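Local coordinates for protein lytic polysaccharide monooxygenase ([Kitasatospora] papulosa, PDB 6NDQ) that probably cleaves cellulose or a related polysaccharide by copper-dependent oxidative attack on its glycosidic linkages, at residues Gly2-Pro7 with Val100-Gln105; Gln29-Cys34 with Ala88-Asp93; Gln114-Arg119 with Leu129-Leu134. All coordinates share one frame; numbering follows the deposited sequence.

Contact 1 of 3, residues Gly2-Pro7 with Val100-Gln105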
loop_
_atom_site.group_PDB
_atom_site.type_symbol
_atom_site.label_atom_id
_atom_site.label_comp_id
_atom_site.label_asym_id
_atom_site.label_seq_id
_atom_site.Cartn_x
_atom_site.Cartn_y
_atom_site.Cartn_z
ATOM N N GLY A 2 -6.778 -3.855 8.895
ATOM C CA GLY A 2 -7.333 -3.479 7.606
ATOM C C GLY A 2 -6.242 -3.046 6.643
ATOM O O GLY A 2 -5.062 -3.337 6.859
ATOM N N SER A 3 -6.655 -2.339 5.583
ATOM C CA SER A 3 -5.748 -1.937 4.510
ATOM C C SER A 3 -6.396 -0.801 3.722
ATOM O O SER A 3 -7.521 -0.376 4.012
ATOM C CB SER A 3 -5.418 -3.123 3.586
ATOM O OG SER A 3 -4.353 -2.794 2.696
ATOM N N VAL A 4 -5.647 -0.286 2.746
ATOM C CA VAL A 4 -6.172 0.641 1.757
ATOM C C VAL A 4 -6.856 -0.203 0.686
ATOM O O VAL A 4 -6.234 -1.115 0.124
ATOM C CB VAL A 4 -5.056 1.505 1.147
ATOM C CG1 VAL A 4 -5.632 2.348 -0.012
ATOM C CG2 VAL A 4 -4.426 2.445 2.160
ATOM N N VAL A 5 -8.147 0.064 0.446
ATOM C CA VAL A 5 -8.936 -0.718 -0.506
ATOM C C VAL A 5 -9.176 0.065 -1.785
ATOM O O VAL A 5 -9.536 -0.535 -2.816
ATOM C CB VAL A 5 -10.282 -1.158 0.103
ATOM C CG1 VAL A 5 -10.029 -1.972 1.370
ATOM C CG2 VAL A 5 -11.146 0.075 0.411
ATOM N N ASP A 6 -8.963 1.356 -1.765
ATOM C CA ASP A 6 -9.119 2.181 -2.952
ATOM C C ASP A 6 -8.210 3.396 -2.819
ATOM O O ASP A 6 -8.451 4.244 -1.954
ATOM C CB ASP A 6 -10.582 2.594 -3.106
ATOM C CG ASP A 6 -10.891 3.116 -4.485
ATOM O OD1 ASP A 6 -10.078 2.871 -5.403
ATOM O OD2 ASP A 6 -11.948 3.767 -4.645
ATOM N N PRO A 7 -7.152 3.522 -3.637
ATOM C CA PRO A 7 -6.677 2.557 -4.644
ATOM C C PRO A 7 -6.130 1.331 -3.936
ATOM O O PRO A 7 -5.298 1.517 -3.051
ATOM C CB PRO A 7 -5.572 3.323 -5.373
ATOM C CG PRO A 7 -5.085 4.350 -4.368
ATOM C CD PRO A 7 -6.315 4.736 -3.599
ATOM N N VAL A 100 -7.937 8.481 -0.689
ATOM C CA VAL A 100 -7.450 7.194 -0.216
ATOM C C VAL A 100 -8.460 6.681 0.795
ATOM O O VAL A 100 -8.774 7.369 1.775
ATOM C CB VAL A 100 -6.053 7.311 0.405
ATOM C CG1 VAL A 100 -5.685 6.006 1.066
ATOM C CG2 VAL A 100 -5.014 7.684 -0.655
ATOM N N LYS A 101 -8.968 5.481 0.557
ATOM C CA LYS A 101 -10.056 4.904 1.335
ATOM C C LYS A 101 -9.517 3.677 2.049
ATOM O O LYS A 101 -9.031 2.742 1.395
ATOM C CB LYS A 101 -11.233 4.532 0.426
ATOM C CG LYS A 101 -12.488 4.135 1.168
ATOM C CD LYS A 101 -13.598 3.832 0.167
ATOM C CE LYS A 101 -14.453 2.697 0.643
ATOM N NZ LYS A 101 -15.809 3.171 0.987
ATOM N N LEU A 102 -9.558 3.696 3.385
ATOM C CA LEU A 102 -9.173 2.539 4.176
ATOM C C LEU A 102 -10.423 1.812 4.671
ATOM O O LEU A 102 -11.515 2.393 4.773
ATOM C CB LEU A 102 -8.263 2.927 5.349
ATOM C CG LEU A 102 -6.886 3.431 4.891
ATOM C CD1 LEU A 102 -6.897 4.947 4.788
ATOM C CD2 LEU A 102 -5.689 2.938 5.763
ATOM N N TYR A 103 -10.265 0.510 4.899
ATOM C CA TYR A 103 -11.262 -0.312 5.565
ATOM C C TYR A 103 -10.658 -0.869 6.849
ATOM O O TYR A 103 -9.569 -1.454 6.824
ATOM C CB TYR A 103 -11.751 -1.444 4.655
ATOM C CG TYR A 103 -12.752 -2.310 5.356
ATOM C CD1 TYR A 103 -13.998 -1.804 5.708
ATOM C CD2 TYR A 103 -12.451 -3.615 5.697
ATOM C CE1 TYR A 103 -14.921 -2.582 6.361
ATOM C CE2 TYR A 103 -13.373 -4.402 6.355
ATOM C CZ TYR A 103 -14.608 -3.879 6.683
ATOM O OH TYR A 103 -15.545 -4.652 7.340
ATOM N N ASP A 104 -11.370 -0.686 7.968
ATOM C CA ASP A 104 -10.902 -1.038 9.308
ATOM C C ASP A 104 -12.037 -1.760 10.020
ATOM O O ASP A 104 -12.850 -1.119 10.693
ATOM C CB ASP A 104 -10.475 0.201 10.057
ATOM C CG ASP A 104 -10.140 -0.080 11.513
ATOM O OD1 ASP A 104 -10.002 -1.268 11.891
ATOM O OD2 ASP A 104 -9.992 0.895 12.269
ATOM N N GLN A 105 -12.071 -3.088 9.893
ATOM C CA GLN A 105 -13.182 -3.847 10.458
ATOM C C GLN A 105 -13.412 -3.490 11.924
ATOM O O GLN A 105 -14.545 -3.209 12.334
ATOM C CB GLN A 105 -12.930 -5.345 10.304
ATOM C CG GLN A 105 -14.094 -6.206 10.761
ATOM C CD GLN A 105 -14.210 -6.278 12.273
ATOM O OE1 GLN A 105 -13.199 -6.323 12.978
ATOM N NE2 GLN A 105 -15.445 -6.279 12.780
#

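Contact 2 of 3, residues Gln29-Cys34 with Ala88-Asp93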
loop_
_atom_site.group_PDB
_atom_site.type_symbol
_atom_site.label_atom_id
_atom_site.label_comp_id
_atom_site.label_asym_id
_atom_site.label_seq_id
_atom_site.Cartn_x
_atom_site.Cartn_y
_atom_site.Cartn_z
ATOM N N GLN A 29 1.273 -15.283 -16.302
ATOM C CA GLN A 29 1.234 -14.349 -17.415
ATOM C C GLN A 29 0.341 -13.148 -17.120
ATOM O O GLN A 29 0.755 -12.002 -17.333
ATOM C CB GLN A 29 0.767 -15.084 -18.681
ATOM C CG GLN A 29 1.831 -16.032 -19.263
ATOM C CD GLN A 29 2.006 -17.321 -18.457
ATOM O OE1 GLN A 29 3.139 -17.736 -18.139
ATOM N NE2 GLN A 29 0.887 -17.960 -18.123
ATOM N N GLU A 30 -0.869 -13.388 -16.614
ATOM C CA GLU A 30 -1.872 -12.338 -16.474
ATOM C C GLU A 30 -1.570 -11.339 -15.355
ATOM O O GLU A 30 -2.002 -10.186 -15.438
ATOM C CB GLU A 30 -3.245 -12.972 -16.248
ATOM C CG GLU A 30 -3.627 -13.971 -17.326
ATOM C CD GLU A 30 -4.935 -14.678 -17.040
ATOM O OE1 GLU A 30 -5.622 -14.323 -16.053
ATOM O OE2 GLU A 30 -5.280 -15.595 -17.809
ATOM N N ASP A 31 -0.889 -11.753 -14.288
ATOM C CA ASP A 31 -0.583 -10.859 -13.159
ATOM C C ASP A 31 0.710 -11.332 -12.502
ATOM O O ASP A 31 0.698 -11.875 -11.386
ATOM C CB ASP A 31 -1.750 -10.830 -12.159
ATOM C CG ASP A 31 -1.640 -9.682 -11.119
ATOM O OD1 ASP A 31 -0.562 -9.085 -10.997
ATOM O OD2 ASP A 31 -2.625 -9.394 -10.374
ATOM N N PRO A 32 1.867 -11.124 -13.168
ATOM C CA PRO A 32 3.129 -11.687 -12.635
ATOM C C PRO A 32 3.433 -11.292 -11.210
ATOM O O PRO A 32 3.997 -12.116 -10.476
ATOM C CB PRO A 32 4.210 -11.144 -13.582
ATOM C CG PRO A 32 3.478 -10.858 -14.866
ATOM C CD PRO A 32 2.081 -10.436 -14.467
ATOM N N MET A 33 3.129 -10.049 -10.808
ATOM C CA MET A 33 3.523 -9.629 -9.465
ATOM C C MET A 33 2.661 -10.312 -8.415
ATOM O O MET A 33 3.169 -10.735 -7.374
ATOM C CB MET A 33 3.472 -8.102 -9.329
ATOM C CG MET A 33 4.361 -7.366 -10.349
ATOM S SD MET A 33 5.937 -8.157 -10.674
ATOM C CE MET A 33 6.625 -7.952 -9.021
ATOM N N CYS A 34 1.355 -10.461 -8.674
ATOM C CA CYS A 34 0.538 -11.248 -7.748
ATOM C C CYS A 34 0.986 -12.713 -7.736
ATOM O O CYS A 34 0.977 -13.368 -6.693
ATOM C CB CYS A 34 -0.955 -11.135 -8.117
ATOM S SG CYS A 34 -1.761 -9.587 -7.687
ATOM N N ALA A 88 5.717 -5.082 -13.002
ATOM C CA ALA A 88 4.534 -4.418 -13.542
ATOM C C ALA A 88 3.296 -4.725 -12.684
ATOM O O ALA A 88 2.348 -5.373 -13.101
ATOM C CB ALA A 88 4.333 -4.821 -15.003
ATOM N N TRP A 89 3.318 -4.238 -11.441
ATOM C CA TRP A 89 2.139 -4.341 -10.571
ATOM C C TRP A 89 0.900 -3.704 -11.200
ATOM O O TRP A 89 0.980 -2.644 -11.824
ATOM C CB TRP A 89 2.411 -3.653 -9.233
ATOM C CG TRP A 89 3.426 -4.345 -8.384
ATOM C CD1 TRP A 89 4.764 -4.104 -8.360
ATOM C CD2 TRP A 89 3.184 -5.392 -7.437
ATOM N NE1 TRP A 89 5.379 -4.941 -7.455
ATOM C CE2 TRP A 89 4.431 -5.724 -6.855
ATOM C CE3 TRP A 89 2.039 -6.066 -7.005
ATOM C CZ2 TRP A 89 4.567 -6.731 -5.901
ATOM C CZ3 TRP A 89 2.173 -7.046 -6.030
ATOM C CH2 TRP A 89 3.431 -7.382 -5.500
ATOM N N LYS A 90 -0.264 -4.339 -11.021
ATOM C CA LYS A 90 -1.497 -3.784 -11.575
ATOM C C LYS A 90 -1.853 -2.482 -10.876
ATOM O O LYS A 90 -1.781 -2.387 -9.641
ATOM C CB LYS A 90 -2.664 -4.773 -11.455
ATOM C CG LYS A 90 -2.400 -6.139 -12.067
ATOM C CD LYS A 90 -2.159 -6.039 -13.570
ATOM C CE LYS A 90 -1.775 -7.389 -14.160
ATOM N NZ LYS A 90 -1.719 -7.337 -15.661
ATOM N N THR A 91 -2.223 -1.480 -11.664
ATOM C CA THR A 91 -2.495 -0.130 -11.179
ATOM C C THR A 91 -3.990 0.148 -11.096
ATOM O O THR A 91 -4.813 -0.548 -11.700
ATOM C CB THR A 91 -1.850 0.921 -12.084
ATOM O OG1 THR A 91 -2.399 0.798 -13.410
ATOM C CG2 THR A 91 -0.334 0.728 -12.131
ATOM N N THR A 92 -4.322 1.173 -10.311
ATOM C CA THR A 92 -5.634 1.809 -10.292
ATOM C C THR A 92 -5.488 3.188 -10.906
ATOM O O THR A 92 -4.592 3.952 -10.511
ATOM C CB THR A 92 -6.194 1.948 -8.868
ATOM O OG1 THR A 92 -6.415 0.653 -8.311
ATOM C CG2 THR A 92 -7.512 2.702 -8.886
ATOM N N ASP A 93 -6.341 3.485 -11.887
ATOM C CA ASP A 93 -6.425 4.833 -12.430
ATOM C C ASP A 93 -6.881 5.807 -11.355
ATOM O O ASP A 93 -7.860 5.556 -10.643
ATOM C CB ASP A 93 -7.403 4.871 -13.600
ATOM C CG ASP A 93 -6.726 4.686 -14.927
ATOM O OD1 ASP A 93 -5.653 4.041 -14.969
ATOM O OD2 ASP A 93 -7.262 5.208 -15.925
HETATM O O HOH W 1 -0.263 -6.882 -9.525
HETATM O O HOH W 2 1.488 -8.153 -12.444
#

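Contact 3 of 3, residues Gln114-Arg119 with Leu129-Leu134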
loop_
_atom_site.group_PDB
_atom_site.type_symbol
_atom_site.label_atom_id
_atom_site.label_comp_id
_atom_site.label_asym_id
_atom_site.label_seq_id
_atom_site.Cartn_x
_atom_site.Cartn_y
_atom_site.Cartn_z
ATOM N N GLN A 114 -0.319 9.540 7.050
ATOM C CA GLN A 114 0.561 10.169 6.073
ATOM C C GLN A 114 0.359 9.489 4.729
ATOM O O GLN A 114 0.321 8.258 4.658
ATOM C CB GLN A 114 2.014 10.070 6.510
ATOM C CG GLN A 114 2.261 10.853 7.796
ATOM C CD GLN A 114 3.663 10.672 8.335
ATOM O OE1 GLN A 114 4.321 9.672 8.062
ATOM N NE2 GLN A 114 4.131 11.645 9.099
ATOM N N VAL A 115 0.188 10.281 3.676
ATOM C CA VAL A 115 0.153 9.749 2.318
ATOM C C VAL A 115 1.334 10.336 1.566
ATOM O O VAL A 115 1.483 11.564 1.492
ATOM C CB VAL A 115 -1.166 10.061 1.600
ATOM C CG1 VAL A 115 -1.129 9.476 0.174
ATOM C CG2 VAL A 115 -2.328 9.485 2.389
ATOM N N TYR A 116 2.177 9.460 1.025
ATOM C CA TYR A 116 3.294 9.815 0.160
ATOM C C TYR A 116 2.992 9.323 -1.247
ATOM O O TYR A 116 2.231 8.367 -1.427
ATOM C CB TYR A 116 4.602 9.170 0.628
ATOM C CG TYR A 116 5.080 9.550 2.007
ATOM C CD1 TYR A 116 4.591 8.904 3.128
ATOM C CD2 TYR A 116 6.041 10.531 2.164
ATOM C CE1 TYR A 116 5.039 9.243 4.410
ATOM C CE2 TYR A 116 6.509 10.871 3.428
ATOM C CZ TYR A 116 5.994 10.229 4.541
ATOM O OH TYR A 116 6.458 10.580 5.792
ATOM N N VAL A 117 3.610 9.956 -2.247
ATOM C CA VAL A 117 3.581 9.412 -3.600
ATOM C C VAL A 117 4.988 9.440 -4.186
ATOM O O VAL A 117 5.783 10.329 -3.865
ATOM C CB VAL A 117 2.598 10.182 -4.492
ATOM C CG1 VAL A 117 3.144 11.568 -4.837
ATOM C CG2 VAL A 117 2.329 9.382 -5.768
ATOM N N THR A 118 5.305 8.439 -5.029
ATOM C CA THR A 118 6.592 8.426 -5.724
ATOM C C THR A 118 6.741 9.652 -6.629
ATOM O O THR A 118 5.808 10.054 -7.332
ATOM C CB THR A 118 6.790 7.127 -6.550
ATOM O OG1 THR A 118 5.748 6.955 -7.537
ATOM C CG2 THR A 118 6.845 5.904 -5.668
ATOM N N ARG A 119 7.927 10.264 -6.608
ATOM C CA ARG A 119 8.132 11.467 -7.409
ATOM C C ARG A 119 8.112 11.134 -8.898
ATOM O O ARG A 119 8.474 10.027 -9.314
ATOM C CB ARG A 119 9.453 12.148 -7.040
ATOM C CG ARG A 119 10.696 11.282 -7.189
ATOM C CD ARG A 119 11.925 12.002 -6.583
ATOM N NE ARG A 119 13.136 11.185 -6.640
ATOM C CZ ARG A 119 14.277 11.493 -6.025
ATOM N NH1 ARG A 119 14.370 12.604 -5.301
ATOM N NH2 ARG A 119 15.331 10.691 -6.136
ATOM N N LEU A 129 11.739 0.694 -4.441
ATOM C CA LEU A 129 11.105 1.802 -3.737
ATOM C C LEU A 129 11.954 2.208 -2.543
ATOM O O LEU A 129 12.178 1.404 -1.630
ATOM C CB LEU A 129 9.703 1.406 -3.282
ATOM C CG LEU A 129 8.887 2.515 -2.643
ATOM C CD1 LEU A 129 8.878 3.746 -3.540
ATOM C CD2 LEU A 129 7.458 2.032 -2.420
ATOM N N THR A 130 12.427 3.449 -2.541
ATOM C CA THR A 130 13.166 3.964 -1.402
ATOM C C THR A 130 12.511 5.237 -0.894
ATOM O O THR A 130 11.711 5.867 -1.578
ATOM C CB THR A 130 14.636 4.234 -1.754
ATOM O OG1 THR A 130 14.728 5.421 -2.551
ATOM C CG2 THR A 130 15.218 3.043 -2.525
ATOM N N TRP A 131 12.844 5.605 0.341
ATOM C CA TRP A 131 12.248 6.795 0.930
ATOM C C TRP A 131 12.559 8.062 0.128
ATOM O O TRP A 131 11.696 8.931 -0.002
ATOM C CB TRP A 131 12.712 6.947 2.377
ATOM C CG TRP A 131 12.038 5.989 3.324
ATOM C CD1 TRP A 131 12.503 4.771 3.724
ATOM C CD2 TRP A 131 10.768 6.162 3.967
ATOM N NE1 TRP A 131 11.611 4.180 4.586
ATOM C CE2 TRP A 131 10.539 5.015 4.758
ATOM C CE3 TRP A 131 9.803 7.177 3.956
ATOM C CZ2 TRP A 131 9.388 4.857 5.533
ATOM C CZ3 TRP A 131 8.660 7.016 4.729
ATOM C CH2 TRP A 131 8.460 5.868 5.500
ATOM N N SER A 132 13.782 8.196 -0.406
ATOM C CA SER A 132 14.107 9.374 -1.215
ATOM C C SER A 132 13.292 9.467 -2.501
ATOM O O SER A 132 13.297 10.521 -3.147
ATOM C CB SER A 132 15.605 9.393 -1.559
ATOM O OG SER A 132 15.947 8.357 -2.462
ATOM N N ASP A 133 12.593 8.408 -2.894
ATOM C CA ASP A 133 11.728 8.479 -4.061
ATOM C C ASP A 133 10.341 9.018 -3.738
ATOM O O ASP A 133 9.569 9.296 -4.662
ATOM C CB ASP A 133 11.589 7.096 -4.699
ATOM C CG ASP A 133 12.926 6.474 -5.049
ATOM O OD1 ASP A 133 13.737 7.134 -5.726
ATOM O OD2 ASP A 133 13.176 5.315 -4.642
ATOM N N LEU A 134 10.011 9.172 -2.465
ATOM C CA LEU A 134 8.687 9.585 -2.020
ATOM C C LEU A 134 8.632 11.079 -1.720
ATOM O O LEU A 134 9.633 11.697 -1.344
ATOM C CB LEU A 134 8.276 8.810 -0.769
ATOM C CG LEU A 134 8.127 7.301 -0.920
ATOM C CD1 LEU A 134 7.796 6.685 0.416
ATOM C CD2 LEU A 134 7.023 6.999 -1.898
#

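Contact 1 of 3, residues Gly2-Pro7 with Val100-Gln105
A classic beta bulge interrupts the antiparallel pairing of the N-terminal strand 2-6 with strand 97-104, where Val5 and Asp6 together face Lys101. Before the bulge, Ser3 and Tyr103 form a hydrogen-bonded pair: Tyr103 N donates to Ser3 O at 3.0 Å in a nearly linear bond, and Ser3 N returns a longer one to Tyr103 O. Lys101 O then receives Val5 N at 3.0 Å and, weakly, Asp6 N, so one carbonyl serves both bulge residues, while Lys101 N closes the ladder on Asp6 O at 2.8 Å.

Val4 and Leu102 share the buried face. With CG1 anti to its backbone N (chi1 173°), Val4 splits its two methyls: CG1 meets Val100 CG1 at 3.8 Å, the side chains crossing at about a right angle, and CG2 rests against CG and CD2 of Leu102. Leu179 and Thr166 from the other sheet pack on Val4 from this side. At the bulge, Val5 CG1 leans on Tyr103 CB at 3.7 Å and its CG2 lies near Lys101 O. Asp6 and Lys101 meet through their CB atoms, their charged ends well apart. A cis peptide bond before Pro7 follows directly on the strand. Such a bulged edge strand, packed face to face on a second sheet, fits the immunoglobulin-like beta-sandwich core of lytic polysaccharide monooxygenases.

Contact 2 of 3, residues Gln29-Cys34 with Ala88-Asp93
Met33 lies across one face of the Trp89 indole, the two side chains set roughly perpendicular to each other. Its CB sits almost directly above the six-membered ring, 3.4 Å from the centroid and 14° off the ring normal, a close CH-pi contact. Bends at chi2 and chi3 fold the rest of the thioether back over the indole: CE comes to 3.6 Å from Trp89 NE1, and SD makes an oblique Met-aromatic contact with the five-membered ring.

Asp31 and Lys90 run past each other in opposite directions. The methylene CG of Lys90 touches Asp31 OD1 at 3.6 Å, but the ammonium continues beyond the carboxylate, and NZ donates to Glu30 O at 2.9 Å. Asp31 OD1 instead receives two waters, each at 2.7 Å; one is held by Lys90 N, the other bridges Met33 N and Ala88 O. Asp31 is the N-cap of helix 32-40, and the same oxygen accepts a weak capping bond from Cys34 N.

Arg17 and Trp18 of helix 10-18 bind Asp31 OD2, and Cys34 is disulfide-bonded to Cys14 of that helix. The contact thus joins the break between helices 27-30 and 32-40 to the loop leading into strand 92-94, beside strand 175-185.

Contact 3 of 3, residues Gln114-Arg119 with Leu129-Leu134
Thr118 and Leu134 form an antiparallel, non-hydrogen-bonded pair, their CA atoms 4.4 Å apart, where strand 110-118 ends and the chain emerges from the 3-10 turn 131-133. Just beyond it Arg119 N donates to Asp133 O at 2.7 Å, with the donor nearly in line with the carbonyl. The same oxygen receives a CA-H contact from Thr118, while Leu134 CA approaches Val117 O in the same manner.

The aspartate carboxylate holds the turn together from within: Asp133 OD2 accepts from both Thr130 N and Thr130 OG1, the hydroxyl at 2.6 Å and from above the carboxylate plane. From here the chain continues as strand 134-139, which pairs with strand 110-118 in the mixed sheet, so the contact closes the long loop of a beta hairpin.

Trp131 turns the edge of its six-membered ring onto one face of Tyr116 in a T-shaped stack, with planes at 88° and centroids 5.8 Å apart; CZ3 stands over the face, offset toward the rim, closest to Tyr116 CZ. Val64 O takes the indole N-H, and Phe60 and Pro61 of helix 60-63 also touch this tryptophan. Leu134 reaches Tyr116 CB through its own CB. Leu129 CD1 packs on Thr118 CG2 at 3.6 Å, and Leu134 CD2 joins it there.

With CG set between the backbone N and the carbonyl carbon (chi1 58°), Arg119 extends along the turn. Ser132 O lies 3.1 Å above the centre of its guanidinium plane, too badly angled for a hydrogen bond. No N-H points at Asp133 OD1, 3.9 Å from Arg119 NH2, so this long salt bridge rests on charge alone.

The three contacts lie about 19 to 20 Å apart, centre to centre, within one family region. Contact 1 joins the first strand to strand 97-104 in the three-stranded sheet, and the chain between its segments includes both segments of contact 2; contact 3 follows later. Contacts 1 and 2 touch where Pro7 packs on Thr92, at the start of strand 92-94. Contacts 1 and 3 fall on opposite sides of the chain's centre, one in each sheet, while contacts 2 and 3 both reach the mixed sheet. Contact 2 joins the helix-containing region after the first strand to the mixed sheet, while contacts 1 and 3 each lie in one sheet of the core.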